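PDB 5T3B: glycoside Hydrolase from Bacteroides plebeius, which probably hydrolyses glycosidic bonds in agarose-like marine polysaccharides, as other glycoside hydrolases of family 50 do, on behalf of a gut bacterium. Local coordinates for residues 37-42 / 65-70; 98-103 / 240-245; 140-145 / 453-458. One frame throughout, in Å; residues are numbered along the deposited sequence. Where two conformers were deposited one is given.

Contact 1: 37-42 / 65-70; sequences TKQYQP and YLVGYE. With EDO (1,2-ethanediol), chain P.
Q39, Y40 and Q41 meet Y65, L66 and V67 in a single antiparallel beta bridge, where the start of strand 39-48 lies against the loop between strand 56-60 and helix 76-82. Y40 and L66 form the non-hydrogen-bonded pair, and the backbone bonds fall on their neighbours. Q41 N donates to Y65 O over 2.9 Å, and V67 N donates to Q39 O over 3.0 Å. Y40 CA also lies 3.3 Å from Y65 O, a CA-H...O contact to the oxygen that takes the Q41 bond. Past the bridge, the loop turns through a type II beta turn from L66 to Y69, with G68 adopting the positive phi that this turn requires.

The apolar contacts lie on two faces. On one, Q39 CB rests 3.9 Å from V67 CB, and beside it Q41 CB meets Y65 CB at 4.1 Å. On the other, Y40 CB barely grazes L66 CD2, at 4.5 Å, and L66 continues onto L475 and Y478 of the C-terminal helix 472-480. The Y40 ring leaves this interface: chi1 of 77° places CG between the backbone N and carbonyl carbon and sends the ring toward Y33, which it meets edge-to-face. A serine at Y40 would lack the ring and would probably cost Y33 an edge-to-face neighbour and open a gap beside R61.

Among the polar side-chain ends, Q41 NE2 bonds G28 O and Y65 OH bonds P25 O, tying both to the N-terminal segment. Y40 OH accepts from O2 of an ethanediol, probably a crystallisation additive. The bridge is extended by water 1, which accepts from Q39 N at 2.8 Å and donates to V67 O at 2.9 Å.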
loop_
_atom_site.group_PDB
_atom_site.type_symbol
_atom_site.label_atom_id
_atom_site.label_comp_id
_atom_site.label_asym_id
_atom_site.label_seq_id
_atom_site.Cartn_x
_atom_site.Cartn_y
_atom_site.Cartn_z
ATOM N N THR A 37 23.808 -7.779 2.876
ATOM C CA THR A 37 25.138 -8.205 2.474
ATOM C C THR A 37 25.738 -7.270 1.431
ATOM O O THR A 37 26.911 -7.404 1.102
ATOM C CB THR A 37 25.120 -9.606 1.839
ATOM O OG1 THR A 37 24.237 -9.550 0.712
ATOM C CG2 THR A 37 24.601 -10.643 2.826
ATOM N N LYS A 38 24.946 -6.324 0.918
ATOM C CA LYS A 38 25.451 -5.454 -0.146
ATOM C C LYS A 38 25.982 -4.113 0.371
ATOM O O LYS A 38 25.430 -3.509 1.290
ATOM C CB LYS A 38 24.352 -5.175 -1.134
ATOM C CG LYS A 38 23.736 -6.401 -1.759
ATOM C CD LYS A 38 24.740 -7.260 -2.535
ATOM C CE LYS A 38 23.963 -8.345 -3.248
ATOM N NZ LYS A 38 24.751 -9.393 -3.905
ATOM N N GLN A 39 27.061 -3.682 -0.273
ATOM C CA GLN A 39 27.650 -2.433 0.003
ATOM C C GLN A 39 27.095 -1.297 -0.848
ATOM O O GLN A 39 26.512 -1.536 -1.910
ATOM C CB GLN A 39 29.167 -2.485 -0.113
ATOM C CG GLN A 39 29.916 -3.426 0.790
ATOM C CD GLN A 39 31.444 -3.157 0.525
ATOM O OE1 GLN A 39 31.911 -3.272 -0.596
ATOM N NE2 GLN A 39 32.113 -2.643 1.505
ATOM N N TYR A 40 27.282 -0.072 -0.351
ATOM C CA TYR A 40 26.896 1.122 -1.107
ATOM C C TYR A 40 27.794 2.242 -0.738
ATOM O O TYR A 40 28.407 2.203 0.338
ATOM C CB TYR A 40 25.419 1.471 -0.871
ATOM C CG TYR A 40 25.077 2.139 0.433
ATOM C CD1 TYR A 40 25.288 1.474 1.676
ATOM C CD2 TYR A 40 24.552 3.425 0.459
ATOM C CE1 TYR A 40 24.969 2.089 2.891
ATOM C CE2 TYR A 40 24.224 4.031 1.670
ATOM C CZ TYR A 40 24.448 3.381 2.869
ATOM O OH TYR A 40 24.102 4.018 4.054
ATOM N N GLN A 41 27.840 3.252 -1.606
ATOM C CA GLN A 41 28.517 4.495 -1.254
ATOM C C GLN A 41 27.484 5.549 -0.875
ATOM O O GLN A 41 26.684 5.941 -1.702
ATOM C CB GLN A 41 29.356 4.965 -2.397
ATOM C CG GLN A 41 30.464 4.035 -2.745
ATOM C CD GLN A 41 31.332 4.663 -3.781
ATOM O OE1 GLN A 41 31.106 4.440 -4.941
ATOM N NE2 GLN A 41 32.261 5.576 -3.359
ATOM N N PRO A 42 27.456 5.952 0.395
ATOM C CA PRO A 42 26.348 6.775 0.862
ATOM C C PRO A 42 26.435 8.224 0.418
ATOM O O PRO A 42 27.534 8.798 0.237
ATOM C CB PRO A 42 26.415 6.673 2.367
ATOM C CG PRO A 42 27.830 6.258 2.675
ATOM C CD PRO A 42 28.340 5.549 1.501
ATOM N N TYR A 65 24.979 4.233 -6.796
ATOM C CA TYR A 65 26.035 4.004 -5.829
ATOM C C TYR A 65 25.928 2.677 -5.117
ATOM O O TYR A 65 26.512 2.463 -4.059
ATOM C CB TYR A 65 26.078 5.203 -4.858
ATOM C CG TYR A 65 26.484 6.530 -5.526
ATOM C CD1 TYR A 65 27.364 6.570 -6.590
ATOM C CD2 TYR A 65 25.952 7.737 -5.062
ATOM C CE1 TYR A 65 27.741 7.766 -7.175
ATOM C CE2 TYR A 65 26.353 8.935 -5.611
ATOM C CZ TYR A 65 27.260 8.943 -6.671
ATOM O OH TYR A 65 27.662 10.140 -7.185
ATOM N N LEU A 66 25.149 1.773 -5.686
ATOM C CA LEU A 66 25.148 0.383 -5.238
ATOM C C LEU A 66 26.355 -0.349 -5.708
ATOM O O LEU A 66 26.654 -0.351 -6.878
ATOM C CB LEU A 66 24.075 -0.347 -5.943
ATOM C CG LEU A 66 22.773 -0.039 -5.570
ATOM C CD1 LEU A 66 21.769 -1.190 -6.043
ATOM C CD2 LEU A 66 22.581 0.148 -4.100
ATOM N N VAL A 67 27.117 -0.911 -4.778
ATOM C CA VAL A 67 28.360 -1.594 -5.176
ATOM C C VAL A 67 28.018 -2.952 -5.803
ATOM O O VAL A 67 27.298 -3.762 -5.193
ATOM C CB VAL A 67 29.309 -1.776 -3.946
ATOM C CG1 VAL A 67 30.529 -2.633 -4.291
ATOM C CG2 VAL A 67 29.713 -0.408 -3.378
ATOM N N GLY A 68 28.514 -3.202 -7.002
ATOM C CA GLY A 68 28.307 -4.472 -7.658
ATOM C C GLY A 68 27.103 -4.482 -8.556
ATOM O O GLY A 68 26.777 -5.549 -9.059
ATOM N N TYR A 69 26.404 -3.354 -8.715
ATOM C CA TYR A 69 25.253 -3.263 -9.598
ATOM C C TYR A 69 25.475 -2.084 -10.509
ATOM O O TYR A 69 25.793 -0.987 -10.017
ATOM C CB TYR A 69 23.973 -3.033 -8.813
ATOM C CG TYR A 69 22.803 -2.908 -9.751
ATOM C CD1 TYR A 69 22.221 -3.998 -10.321
ATOM C CD2 TYR A 69 22.319 -1.665 -10.108
ATOM C CE1 TYR A 69 21.214 -3.871 -11.257
ATOM C CE2 TYR A 69 21.310 -1.512 -11.057
ATOM C CZ TYR A 69 20.749 -2.585 -11.634
ATOM O OH TYR A 69 19.793 -2.432 -12.598
ATOM N N GLU A 70 25.236 -2.265 -11.806
ATOM C CA GLU A 70 25.190 -1.146 -12.752
ATOM C C GLU A 70 23.835 -1.194 -13.455
ATOM O O GLU A 70 23.371 -2.222 -13.824
ATOM C CB GLU A 70 26.336 -1.198 -13.773
ATOM C CG GLU A 70 27.710 -1.041 -13.088
ATOM C CD GLU A 70 27.933 0.335 -12.358
ATOM O OE1 GLU A 70 27.397 1.432 -12.795
ATOM O OE2 GLU A 70 28.648 0.326 -11.307
HETATM C C1 EDO P . 20.756 3.243 6.593
HETATM O O1 EDO P . 19.422 2.695 6.660
HETATM C C2 EDO P . 20.722 4.502 5.766
HETATM O O2 EDO P . 21.346 4.480 4.420
HETATM O O HOH W 1 27.901 -4.985 -2.651
#

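Contact 2: 98-103 / 240-245; sequences TGRFRV and FRNNPD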
loop_
_atom_site.group_PDB
_atom_site.type_symbol
_atom_site.label_atom_id
_atom_site.label_comp_id
_atom_site.label_asym_id
_atom_site.label_seq_id
_atom_site.Cartn_x
_atom_site.Cartn_y
_atom_site.Cartn_z
ATOM N N THR A 98 -3.579 -18.777 -14.542
ATOM C CA THR A 98 -4.971 -19.088 -14.222
ATOM C C THR A 98 -5.980 -18.158 -14.844
ATOM O O THR A 98 -7.215 -18.341 -14.694
ATOM C CB THR A 98 -5.203 -19.057 -12.701
ATOM O OG1 THR A 98 -4.986 -17.694 -12.289
ATOM C CG2 THR A 98 -4.308 -20.011 -11.947
ATOM N N GLY A 99 -5.478 -17.155 -15.571
ATOM C CA GLY A 99 -6.337 -16.150 -16.151
ATOM C C GLY A 99 -6.680 -14.991 -15.218
ATOM O O GLY A 99 -7.461 -14.102 -15.563
ATOM N N ARG A 100 -6.105 -15.029 -13.997
ATOM C CA ARG A 100 -6.375 -14.018 -12.994
ATOM C C ARG A 100 -5.081 -13.715 -12.252
ATOM O O ARG A 100 -4.220 -14.592 -12.080
ATOM C CB ARG A 100 -7.405 -14.558 -11.979
ATOM C CG ARG A 100 -8.746 -14.851 -12.594
ATOM C CD ARG A 100 -9.513 -13.660 -13.108
ATOM N NE ARG A 100 -9.815 -12.688 -12.068
ATOM C CZ ARG A 100 -10.793 -12.832 -11.187
ATOM N NH1 ARG A 100 -11.662 -13.827 -11.287
ATOM N NH2 ARG A 100 -10.901 -11.984 -10.209
ATOM N N PHE A 101 -4.976 -12.491 -11.756
ATOM C CA PHE A 101 -3.911 -12.159 -10.812
ATOM C C PHE A 101 -3.972 -13.113 -9.629
ATOM O O PHE A 101 -5.036 -13.354 -9.077
ATOM C CB PHE A 101 -4.002 -10.683 -10.367
ATOM C CG PHE A 101 -3.442 -9.718 -11.370
ATOM C CD1 PHE A 101 -2.075 -9.567 -11.510
ATOM C CD2 PHE A 101 -4.273 -9.002 -12.180
ATOM C CE1 PHE A 101 -1.533 -8.680 -12.450
ATOM C CE2 PHE A 101 -3.741 -8.111 -13.115
ATOM C CZ PHE A 101 -2.379 -7.957 -13.253
ATOM N N ARG A 102 -2.812 -13.528 -9.190
ATOM C CA ARG A 102 -2.731 -14.444 -8.031
ATOM C C ARG A 102 -1.365 -14.286 -7.364
ATOM O O ARG A 102 -0.546 -13.519 -7.846
ATOM C CB ARG A 102 -2.981 -15.889 -8.487
ATOM C CG ARG A 102 -1.890 -16.440 -9.345
ATOM C CD ARG A 102 -2.263 -17.800 -9.944
ATOM N NE ARG A 102 -1.182 -18.442 -10.603
ATOM C CZ ARG A 102 -0.188 -19.034 -9.992
ATOM N NH1 ARG A 102 -0.171 -19.168 -8.654
ATOM N NH2 ARG A 102 0.820 -19.492 -10.691
ATOM N N VAL A 103 -1.134 -15.004 -6.261
ATOM C CA VAL A 103 0.079 -14.904 -5.504
ATOM C C VAL A 103 0.852 -16.197 -5.608
ATOM O O VAL A 103 0.280 -17.272 -5.373
ATOM C CB VAL A 103 -0.196 -14.531 -4.045
ATOM C CG1 VAL A 103 1.067 -14.376 -3.263
ATOM C CG2 VAL A 103 -1.059 -13.289 -3.964
ATOM N N PHE A 240 -15.996 -5.147 -10.709
ATOM C CA PHE A 240 -14.718 -5.688 -10.325
ATOM C C PHE A 240 -14.649 -7.205 -10.359
ATOM O O PHE A 240 -13.593 -7.799 -10.628
ATOM C CB PHE A 240 -14.281 -5.193 -8.970
ATOM C CG PHE A 240 -14.249 -3.693 -8.851
ATOM C CD1 PHE A 240 -13.409 -2.928 -9.682
ATOM C CD2 PHE A 240 -15.074 -2.999 -8.002
ATOM C CE1 PHE A 240 -13.387 -1.533 -9.597
ATOM C CE2 PHE A 240 -15.024 -1.611 -7.903
ATOM C CZ PHE A 240 -14.182 -0.891 -8.712
ATOM N N ARG A 241 -15.765 -7.854 -10.066
ATOM C CA ARG A 241 -15.726 -9.302 -9.982
ATOM C C ARG A 241 -15.484 -9.903 -11.378
ATOM O O ARG A 241 -16.018 -9.413 -12.372
ATOM C CB ARG A 241 -17.023 -9.836 -9.370
ATOM C CG ARG A 241 -18.257 -9.620 -10.194
ATOM C CD ARG A 241 -19.342 -10.449 -9.508
ATOM N NE ARG A 241 -19.718 -9.998 -8.179
ATOM C CZ ARG A 241 -20.625 -9.072 -7.975
ATOM N NH1 ARG A 241 -21.339 -8.571 -9.018
ATOM N NH2 ARG A 241 -20.831 -8.645 -6.731
ATOM N N ASN A 242 -14.704 -10.978 -11.409
ATOM C CA ASN A 242 -14.414 -11.699 -12.649
ATOM C C ASN A 242 -13.808 -10.844 -13.743
ATOM O O ASN A 242 -13.968 -11.080 -14.921
ATOM C CB ASN A 242 -15.663 -12.414 -13.156
ATOM C CG ASN A 242 -16.191 -13.392 -12.133
ATOM O OD1 ASN A 242 -17.362 -13.310 -11.658
ATOM N ND2 ASN A 242 -15.354 -14.248 -11.744
ATOM N N ASN A 243 -13.079 -9.823 -13.326
ATOM C CA ASN A 243 -12.501 -8.855 -14.230
ATOM C C ASN A 243 -10.982 -9.026 -14.157
ATOM O O ASN A 243 -10.372 -8.697 -13.105
ATOM C CB ASN A 243 -12.957 -7.469 -13.831
ATOM C CG ASN A 243 -12.479 -6.415 -14.803
ATOM O OD1 ASN A 243 -11.404 -6.551 -15.431
ATOM N ND2 ASN A 243 -13.268 -5.382 -14.949
ATOM N N PRO A 244 -10.314 -9.490 -15.212
ATOM C CA PRO A 244 -8.898 -9.826 -15.129
ATOM C C PRO A 244 -7.978 -8.625 -14.911
ATOM O O PRO A 244 -6.862 -8.822 -14.472
ATOM C CB PRO A 244 -8.573 -10.482 -16.449
ATOM C CG PRO A 244 -9.604 -9.891 -17.370
ATOM C CD PRO A 244 -10.878 -9.773 -16.545
ATOM N N ASP A 245 -8.463 -7.409 -15.153
ATOM C CA ASP A 245 -7.626 -6.196 -15.000
ATOM C C ASP A 245 -7.696 -5.596 -13.634
ATOM O O ASP A 245 -7.090 -4.540 -13.406
ATOM C CB ASP A 245 -8.003 -5.199 -16.081
ATOM C CG ASP A 245 -7.633 -5.734 -17.462
ATOM O OD1 ASP A 245 -6.562 -6.386 -17.623
ATOM O OD2 ASP A 245 -8.458 -5.503 -18.398
HETATM O O HOH W 2 -7.168 -10.864 -12.430
HETATM O O HOH W 3 -9.178 -9.777 -10.884
#
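R100 and F101 face N242, N243 and P244 in a largely water-mediated loop-to-loop contact, formed where the chain enters strand 102-105 and passes the loop between helices 224-232 and 264-269. That loop bends in a type II beta turn from F240 to N243, and the R100 guanidinium lies against the end of the turn. Its chain, bent at chi2 and chi3, folds back so that N243 N sits over the centre of one guanidinium face, 4.3 Å above the plane. NH1 comes within 3.7 Å of N242 CA, and the N242 amide is steeply turned, its plane 76° from that of the guanidinium.

The guanidinium edge is used by water. Water 2 accepts from F101 N at 2.8 Å, also takes a longer bond from R100 NE, and donates to P244 O at 2.9 Å. Water 3 accepts from R100 NH2 and lies 2.7 Å from N243 O. The same P244 O lies at the rim of the F101 ring, near its plane and 3.5 Å from CD2, while the ring's surroundings include I113 and T188. Within the loop, an Asx turn, D245 N to N243 OD1, closes across P244.

D327 joins both sides: its OD2 forms a salt bridge with R100 NH2 and accepts a hydrogen bond from N242 N. The arginine charge is therefore met by an acidic partner, water 2 links R100 NE to the P244 carbonyl and water 3 lies between R100 NH2 and that of N243, so the loops are joined by a hydrated polar network in which direct apolar packing has little share.

Contact 3: 140-145 / 453-458; sequences KLYSSV and YNYKPY
L141 and Y142, at the end of helix 135-141, pack on N454, Y455 and K456 of the loop that follows strand 432-437. Strands 120-126 and 432-437 run parallel side by side, an order consistent with the closure of a (beta/alpha)8 barrel as in family 50 relatives. The contact thus joins the excursions that follow these two neighbouring strands.

The tight part combines an aromatic pair with one leucine methyl. Y142 points its edge at the face of Y455 in an offset edge-to-face pair, the ring centroids 5.6 Å apart and the planes at 71°. Its CE1 is the leading atom, 3.9 Å from Y455 CD1 and nearly as close to CG. Y455 has left-handed backbone angles, and with CG anti to the carbonyl carbon (chi1 -60°) its ring is presented to the helix end. Both tyrosines are buried and well surrounded: Y142 also meets W148 edge-to-face and touches F138, while Y455 OH takes a hydrogen bond from G133 N, which fixes the far end of that ring. Beside the rings, CD1 of L141 makes that residue's closest contacts, lying 3.5 Å from N454 O and 3.9 Å from Y455 CB.

Toward solvent the contact loosens. L141 as a whole is partly exposed, and on its outer side the aliphatic part of the exposed K456 leans over the same methyl, but this lysine was modelled in two conformers, so its share is doubtful. K456 N, by contrast, donates to D452 OD1, so the backbone here is held.

Polar closure comes from a water beside the aromatic pair. Water 4 stands 2.8 Å from Y142 OH and donates to Y455 O at 2.7 Å, spanning from the hydroxyl to the backbone of the other tyrosine.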
loop_
_atom_site.group_PDB
_atom_site.type_symbol
_atom_site.label_atom_id
_atom_site.label_comp_id
_atom_site.label_asym_id
_atom_site.label_seq_id
_atom_site.Cartn_x
_atom_site.Cartn_y
_atom_site.Cartn_z
ATOM N N LYS A 140 -7.066 21.409 -21.279
ATOM C CA LYS A 140 -6.009 21.688 -22.271
ATOM C C LYS A 140 -5.180 20.443 -22.563
ATOM O O LYS A 140 -4.604 20.336 -23.657
ATOM C CB LYS A 140 -5.097 22.809 -21.795
ATOM C CG LYS A 140 -5.803 24.126 -21.664
ATOM C CD LYS A 140 -4.809 25.160 -21.105
ATOM C CE LYS A 140 -5.461 26.406 -20.590
ATOM N NZ LYS A 140 -4.428 27.172 -19.874
ATOM N N LEU A 141 -5.074 19.532 -21.600
ATOM C CA LEU A 141 -4.200 18.378 -21.738
ATOM C C LEU A 141 -4.900 17.082 -22.124
ATOM O O LEU A 141 -4.226 16.154 -22.586
ATOM C CB LEU A 141 -3.427 18.165 -20.432
ATOM C CG LEU A 141 -2.407 19.295 -20.125
ATOM C CD1 LEU A 141 -1.886 19.165 -18.707
ATOM C CD2 LEU A 141 -1.262 19.275 -21.089
ATOM N N TYR A 142 -6.201 17.011 -21.891
ATOM C CA TYR A 142 -6.968 15.785 -22.098
ATOM C C TYR A 142 -8.306 16.153 -22.688
ATOM O O TYR A 142 -8.966 17.035 -22.164
ATOM C CB TYR A 142 -7.184 15.036 -20.764
ATOM C CG TYR A 142 -5.939 14.755 -19.973
ATOM C CD1 TYR A 142 -5.572 15.609 -18.927
ATOM C CD2 TYR A 142 -5.079 13.731 -20.271
ATOM C CE1 TYR A 142 -4.408 15.377 -18.196
ATOM C CE2 TYR A 142 -3.908 13.510 -19.510
ATOM C CZ TYR A 142 -3.589 14.366 -18.452
ATOM O OH TYR A 142 -2.493 14.166 -17.703
ATOM N N SER A 143 -8.700 15.442 -23.744
ATOM C CA SER A 143 -9.890 15.799 -24.480
ATOM C C SER A 143 -11.150 15.106 -24.000
ATOM O O SER A 143 -12.245 15.451 -24.399
ATOM C CB SER A 143 -9.649 15.527 -25.967
ATOM O OG SER A 143 -9.461 14.169 -26.174
ATOM N N SER A 144 -10.977 14.130 -23.112
ATOM C CA SER A 144 -12.084 13.291 -22.628
ATOM C C SER A 144 -11.543 12.479 -21.459
ATOM O O SER A 144 -10.323 12.386 -21.275
ATOM C CB SER A 144 -12.561 12.335 -23.683
ATOM O OG SER A 144 -11.614 11.386 -24.067
ATOM N N VAL A 145 -12.466 11.835 -20.721
ATOM C CA VAL A 145 -12.050 10.874 -19.692
ATOM C C VAL A 145 -11.247 9.745 -20.265
ATOM O O VAL A 145 -10.195 9.372 -19.733
ATOM C CB VAL A 145 -13.262 10.426 -18.876
ATOM C CG1 VAL A 145 -12.848 9.340 -17.888
ATOM C CG2 VAL A 145 -13.891 11.634 -18.161
ATOM N N TYR A 453 -0.460 20.111 -9.560
ATOM C CA TYR A 453 -1.902 20.302 -9.571
ATOM C C TYR A 453 -2.422 20.638 -10.992
ATOM O O TYR A 453 -3.621 20.502 -11.224
ATOM C CB TYR A 453 -2.236 21.411 -8.576
ATOM C CG TYR A 453 -3.693 21.505 -8.229
ATOM C CD1 TYR A 453 -4.307 20.544 -7.478
ATOM C CD2 TYR A 453 -4.437 22.600 -8.658
ATOM C CE1 TYR A 453 -5.651 20.621 -7.118
ATOM C CE2 TYR A 453 -5.766 22.684 -8.335
ATOM C CZ TYR A 453 -6.376 21.689 -7.588
ATOM O OH TYR A 453 -7.733 21.744 -7.241
ATOM N N ASN A 454 -1.522 21.096 -11.882
ATOM C CA ASN A 454 -1.822 21.324 -13.295
ATOM C C ASN A 454 -1.503 20.161 -14.198
ATOM O O ASN A 454 -1.378 20.328 -15.405
ATOM C CB ASN A 454 -1.158 22.583 -13.822
ATOM C CG ASN A 454 -1.543 23.769 -13.039
ATOM O OD1 ASN A 454 -2.701 23.964 -12.688
ATOM N ND2 ASN A 454 -0.510 24.544 -12.660
ATOM N N TYR A 455 -1.388 18.975 -13.605
ATOM C CA TYR A 455 -1.122 17.738 -14.341
ATOM C C TYR A 455 0.240 17.703 -15.025
ATOM O O TYR A 455 0.441 16.947 -15.956
ATOM C CB TYR A 455 -2.260 17.394 -15.303
ATOM C CG TYR A 455 -3.609 17.180 -14.726
ATOM C CD1 TYR A 455 -4.064 15.889 -14.367
ATOM C CD2 TYR A 455 -4.521 18.233 -14.486
ATOM C CE1 TYR A 455 -5.303 15.701 -13.854
ATOM C CE2 TYR A 455 -5.765 18.069 -13.948
ATOM C CZ TYR A 455 -6.203 16.779 -13.622
ATOM O OH TYR A 455 -7.436 16.519 -13.076
ATOM N N LYS A 456 1.202 18.469 -14.519
ATOM C CA LYS A 456 2.559 18.404 -15.067
ATOM C C LYS A 456 3.466 17.488 -14.251
ATOM O O LYS A 456 3.643 17.719 -13.063
ATOM C CB LYS A 456 3.131 19.782 -15.154
ATOM C CG LYS A 456 2.357 20.691 -16.114
ATOM C CD LYS A 456 1.730 20.025 -17.343
ATOM C CE LYS A 456 1.442 21.130 -18.353
ATOM N NZ LYS A 456 2.696 21.882 -18.619
ATOM N N PRO A 457 4.036 16.463 -14.881
ATOM C CA PRO A 457 4.926 15.579 -14.134
ATOM C C PRO A 457 6.125 16.320 -13.573
ATOM O O PRO A 457 6.721 17.219 -14.226
ATOM C CB PRO A 457 5.370 14.567 -15.168
ATOM C CG PRO A 457 4.242 14.548 -16.183
ATOM C CD PRO A 457 3.844 15.985 -16.263
ATOM N N TYR A 458 6.545 15.905 -12.379
ATOM C CA TYR A 458 7.802 16.357 -11.816
ATOM C C TYR A 458 8.888 15.495 -12.438
ATOM O O TYR A 458 9.219 14.429 -11.927
ATOM C CB TYR A 458 7.740 16.242 -10.311
ATOM C CG TYR A 458 6.894 17.237 -9.647
ATOM C CD1 TYR A 458 7.319 18.580 -9.529
ATOM C CD2 TYR A 458 5.693 16.900 -9.072
ATOM C CE1 TYR A 458 6.536 19.513 -8.876
ATOM C CE2 TYR A 458 4.913 17.845 -8.404
ATOM C CZ TYR A 458 5.351 19.176 -8.303
ATOM O OH TYR A 458 4.629 20.123 -7.621
HETATM O O HOH W 4 0.211 14.986 -17.763
#

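All three contacts are partly buried, and none touches another; the nearest atoms of contacts 2 and 3 are about 14 Å apart. Buried residues back each one: Y40 and L66 in contact 1, R100 and F101 in contact 2, Y142 and Y455 in contact 3. Exposed N242, P244 and K456 mark the outer sides of contacts 2 and 3, whereas contact 1 has no exposed touching residue. They hold different elements: contact 1 sets a strand edge against a loop beside the two chain ends, contact 2 joins two loops, and contact 3 a helix end and a loop. Direct backbone bonds dominate the first, charge and water the second, and aromatic rings the third.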